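Long-range contact in alpha-glucosidase (Pseudoalteromonas sp. K8, PDB 5HQA), which is a family 97 glycoside hydrolase that acts on alpha-glucosides, binds calcium in the acarbose-bound pocket, and is activated by chloride: residues W66-E72 against R445-P449. Numbering follows the deposited sequence.
Sequences WQQPWGE and RRTYP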
ATOM      1  N   TRP A  66       8.007  19.925   2.232  1.00 17.45           N
ATOM      2  CA  TRP A  66       8.532  19.556   0.926  1.00 17.98           C
ATOM      3  C   TRP A  66       7.366  19.225   0.002  1.00 18.49           C
ATOM      4  O   TRP A  66       6.233  19.015   0.448  1.00 17.87           O
ATOM      5  CB  TRP A  66       9.521  18.381   1.032  1.00 17.90           C
ATOM      6  CG  TRP A  66       8.977  17.157   1.734  1.00 18.12           C
ATOM      7  CD1 TRP A  66       8.870  16.960   3.086  1.00 17.47           C
ATOM      8  CD2 TRP A  66       8.489  15.955   1.113  1.00 17.85           C
ATOM      9  NE1 TRP A  66       8.336  15.710   3.344  1.00 17.50           N
ATOM     10  CE2 TRP A  66       8.096  15.076   2.150  1.00 19.27           C
ATOM     11  CE3 TRP A  66       8.349  15.537  -0.216  1.00 14.53           C
ATOM     12  CZ2 TRP A  66       7.566  13.805   1.893  1.00 15.62           C
ATOM     13  CZ3 TRP A  66       7.821  14.271  -0.468  1.00 14.34           C
ATOM     14  CH2 TRP A  66       7.438  13.425   0.582  1.00 14.37           C
ATOM     15  N   GLN A  67       7.644  19.195  -1.298  1.00 16.30           N
ATOM     16  CA  GLN A  67       6.607  19.014  -2.305  1.00 16.71           C
ATOM     17  C   GLN A  67       6.732  17.646  -2.968  1.00 16.34           C
ATOM     18  O   GLN A  67       7.832  17.235  -3.354  1.00 18.57           O
ATOM     19  CB  GLN A  67       6.665  20.124  -3.361  1.00 19.20           C
ATOM     20  CG  GLN A  67       5.638  19.912  -4.472  1.00 25.70           C
ATOM     21  CD  GLN A  67       5.151  21.204  -5.097  1.00 31.23           C
ATOM     22  OE1 GLN A  67       4.751  22.136  -4.395  1.00 32.39           O
ATOM     23  NE2 GLN A  67       5.174  21.264  -6.426  1.00 27.16           N
ATOM     24  N   GLN A  68       5.591  16.936  -3.099  1.00 15.57           N
ATOM     25  CA  GLN A  68       5.600  15.650  -3.794  1.00 15.89           C
ATOM     26  C   GLN A  68       5.441  15.853  -5.297  1.00 16.94           C
ATOM     27  O   GLN A  68       4.701  16.739  -5.730  1.00 17.85           O
ATOM     28  CB  GLN A  68       4.467  14.759  -3.309  1.00 16.10           C
ATOM     29  CG  GLN A  68       4.422  14.540  -1.821  1.00 14.09           C
ATOM     30  CD  GLN A  68       3.821  13.193  -1.507  1.00 14.60           C
ATOM     31  OE1 GLN A  68       4.486  12.170  -1.660  1.00 15.59           O
ATOM     32  NE2 GLN A  68       2.554  13.178  -1.095  1.00 13.23           N
ATOM     33  N   PRO A  69       6.105  15.037  -6.119  1.00 18.64           N
ATOM     34  CA  PRO A  69       5.823  15.102  -7.564  1.00 19.17           C
ATOM     35  C   PRO A  69       4.411  14.656  -7.895  1.00 19.06           C
ATOM     36  O   PRO A  69       3.791  15.191  -8.817  1.00 18.75           O
ATOM     37  CB  PRO A  69       6.877  14.162  -8.168  1.00 18.76           C
ATOM     38  CG  PRO A  69       7.182  13.185  -7.061  1.00 16.99           C
ATOM     39  CD  PRO A  69       7.097  13.999  -5.783  1.00 17.86           C
ATOM     40  N   TRP A  70       3.901  13.673  -7.161  1.00 15.45           N
ATOM     41  CA  TRP A  70       2.533  13.187  -7.240  1.00 15.17           C
ATOM     42  C   TRP A  70       2.227  12.613  -5.870  1.00 15.50           C
ATOM     43  O   TRP A  70       3.140  12.289  -5.108  1.00 15.79           O
ATOM     44  CB  TRP A  70       2.357  12.108  -8.316  1.00 15.31           C
ATOM     45  CG  TRP A  70       3.336  10.971  -8.162  1.00 14.81           C
ATOM     46  CD1 TRP A  70       4.547  10.847  -8.786  1.00 17.49           C
ATOM     47  CD2 TRP A  70       3.198   9.815  -7.325  1.00 15.57           C
ATOM     48  NE1 TRP A  70       5.166   9.680  -8.395  1.00 14.71           N
ATOM     49  CE2 TRP A  70       4.361   9.029  -7.499  1.00 14.70           C
ATOM     50  CE3 TRP A  70       2.204   9.359  -6.453  1.00 13.72           C
ATOM     51  CZ2 TRP A  70       4.554   7.817  -6.831  1.00 14.11           C
ATOM     52  CZ3 TRP A  70       2.398   8.158  -5.792  1.00 12.96           C
ATOM     53  CH2 TRP A  70       3.562   7.397  -5.988  1.00 13.80           C
ATOM     54  N   GLY A  71       0.954  12.478  -5.547  1.00 14.74           N
ATOM     55  CA  GLY A  71       0.626  11.923  -4.253  1.00 13.58           C
ATOM     56  C   GLY A  71      -0.796  12.235  -3.833  1.00 16.95           C
ATOM     57  O   GLY A  71      -1.620  12.703  -4.622  1.00 14.32           O
ATOM     58  N   GLU A  72      -1.055  11.937  -2.560  1.00 13.57           N
ATOM     59  CA  GLU A  72      -2.320  12.223  -1.905  1.00 14.12           C
ATOM     60  C   GLU A  72      -2.380  13.652  -1.381  1.00 14.23           C
ATOM     61  O   GLU A  72      -3.459  14.128  -1.013  1.00 15.69           O
ATOM     62  CB  GLU A  72      -2.539  11.216  -0.767  1.00 12.42           C
ATOM     63  CG  GLU A  72      -1.556  11.331   0.416  1.00 12.14           C
ATOM     64  CD  GLU A  72      -0.225  10.586   0.227  1.00 19.59           C
ATOM     65  OE1 GLU A  72       0.540  10.895  -0.718  1.00 15.63           O
ATOM     66  OE2 GLU A  72       0.069   9.693   1.060  1.00 18.53           O
ATOM     67  N   ARG A 445       8.296   5.279  -2.351  1.00 11.82           N
ATOM     68  CA  ARG A 445       7.875   6.143  -3.453  1.00 12.57           C
ATOM     69  C   ARG A 445       8.400   7.571  -3.304  1.00 14.13           C
ATOM     70  O   ARG A 445       8.519   8.285  -4.305  1.00 14.15           O
ATOM     71  CB  ARG A 445       6.340   6.164  -3.564  1.00 11.72           C
ATOM     72  CG  ARG A 445       5.640   6.715  -2.310  1.00 12.05           C
ATOM     73  CD  ARG A 445       4.120   6.582  -2.404  1.00 12.69           C
ATOM     74  NE  ARG A 445       3.457   6.745  -1.106  1.00 12.55           N
ATOM     75  CZ  ARG A 445       2.606   7.729  -0.797  1.00 13.33           C
ATOM     76  NH1 ARG A 445       2.297   8.681  -1.683  1.00 10.98           N
ATOM     77  NH2 ARG A 445       2.047   7.756   0.413  1.00 12.77           N
ATOM     78  N   ARG A 446       8.703   8.020  -2.084  1.00 12.05           N
ATOM     79  CA  ARG A 446       9.314   9.337  -1.948  1.00 12.64           C
ATOM     80  C   ARG A 446      10.690   9.357  -2.597  1.00 14.69           C
ATOM     81  O   ARG A 446      11.034  10.285  -3.339  1.00 15.68           O
ATOM     82  CB  ARG A 446       9.426   9.738  -0.479  1.00 12.64           C
ATOM     83  CG  ARG A 446      10.169  11.071  -0.340  1.00 13.33           C
ATOM     84  CD  ARG A 446      10.361  11.499   1.089  1.00 13.43           C
ATOM     85  NE  ARG A 446      10.853  12.868   1.131  1.00 14.31           N
ATOM     86  CZ  ARG A 446      11.079  13.547   2.250  1.00 16.80           C
ATOM     87  NH1 ARG A 446      10.852  12.981   3.429  1.00 15.48           N
ATOM     88  NH2 ARG A 446      11.525  14.794   2.189  1.00 15.64           N
ATOM     89  N   THR A 447      11.485   8.323  -2.330  1.00 13.76           N
ATOM     90  CA  THR A 447      12.858   8.244  -2.809  1.00 15.29           C
ATOM     91  C   THR A 447      12.914   7.856  -4.281  1.00 15.88           C
ATOM     92  O   THR A 447      13.781   8.338  -5.023  1.00 15.32           O
ATOM     93  CB  THR A 447      13.619   7.222  -1.964  1.00 15.69           C
ATOM     94  OG1 THR A 447      13.322   7.445  -0.577  1.00 15.96           O
ATOM     95  CG2 THR A 447      15.114   7.342  -2.189  1.00 14.06           C
ATOM     96  N   TYR A 448      12.004   6.975  -4.705  1.00 14.23           N
ATOM     97  CA  TYR A 448      11.943   6.443  -6.068  1.00 15.97           C
ATOM     98  C   TYR A 448      10.527   6.649  -6.576  1.00 15.66           C
ATOM     99  O   TYR A 448       9.694   5.736  -6.516  1.00 15.35           O
ATOM    100  CB  TYR A 448      12.329   4.964  -6.104  1.00 14.81           C
ATOM    101  CG  TYR A 448      13.695   4.740  -5.519  1.00 16.74           C
ATOM    102  CD1 TYR A 448      14.839   5.010  -6.260  1.00 20.32           C
ATOM    103  CD2 TYR A 448      13.845   4.306  -4.211  1.00 16.33           C
ATOM    104  CE1 TYR A 448      16.102   4.829  -5.722  1.00 19.50           C
ATOM    105  CE2 TYR A 448      15.102   4.119  -3.666  1.00 19.37           C
ATOM    106  CZ  TYR A 448      16.222   4.386  -4.425  1.00 20.54           C
ATOM    107  OH  TYR A 448      17.468   4.203  -3.875  1.00 24.59           O
ATOM    108  N   PRO A 449      10.217   7.848  -7.075  1.00 14.28           N
ATOM    109  CA  PRO A 449       8.829   8.169  -7.423  1.00 13.14           C
ATOM    110  C   PRO A 449       8.274   7.397  -8.609  1.00 14.92           C
ATOM    111  O   PRO A 449       7.106   7.610  -8.950  1.00 15.89           O
ATOM    112  CB  PRO A 449       8.889   9.669  -7.730  1.00 13.75           C
ATOM    113  CG  PRO A 449      10.096  10.165  -6.944  1.00 14.31           C
ATOM    114  CD  PRO A 449      11.078   9.044  -7.035  1.00 13.97           C
TER
HETATM  115  O   HOH W   1       4.022  10.148  -3.548  1.00 14.89           O
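R445 reaches E72 end-on in a nearly straight, two-pronged salt bridge on the syn sides of the carboxylate. R445 NH1 donates to E72 OE1 (3.0 Å) and R445 NH2 to E72 OE2 (2.8 Å). The carboxylate plane is turned 24° from the guanidinium. E72 OE1 also accepts from Q68 NE2, which comes from the opposite face of the carboxylate and has a second acceptor in R73 O. Three donors on two oxygens should fix the carboxylate's rotation and probably favour its charged form. R445, W70 and Q68 are buried here, while E72 is partly exposed; the extended aliphatic chain of R445 runs past W70, CD lying 3.7 Å from W70 CH2. At the other end of the indole, W70 NE1 donates in the ring plane to a lone pair of P449 O (2.9 Å).

Equally tight, though partly exposed, is a flat stack. R446, CG anti to the backbone N (chi1 175°) and extended to NE, lays its guanidinium on one face of W66 with planes 3° apart; R446 CZ sits 3.6 Å from the centroid of the six-membered ring, a cation-pi contact. R446 NH1 bonds L247 O and W66 NE1 bonds N248 OD1, pinning both layers. An alanine in place of W66 would probably leave the R446 guanidinium without its aromatic bed and N248 without its indole donor.

The looser parts are P69 CG against P449 CB (4.0 Å) and one water bridging the segments, donating to Q68 OE1 and W70 O and accepting a weak bond from R445 NH1.

The contact joins the end of edge strand 53-67 and the loop that follows it, in the N-terminal beta domain, to the barrel loop between strands 432-435 and 451-454. Helix 245-248 packs L247 against W66, Q68, E72 and R445, while Y448 lies on helix 413-428.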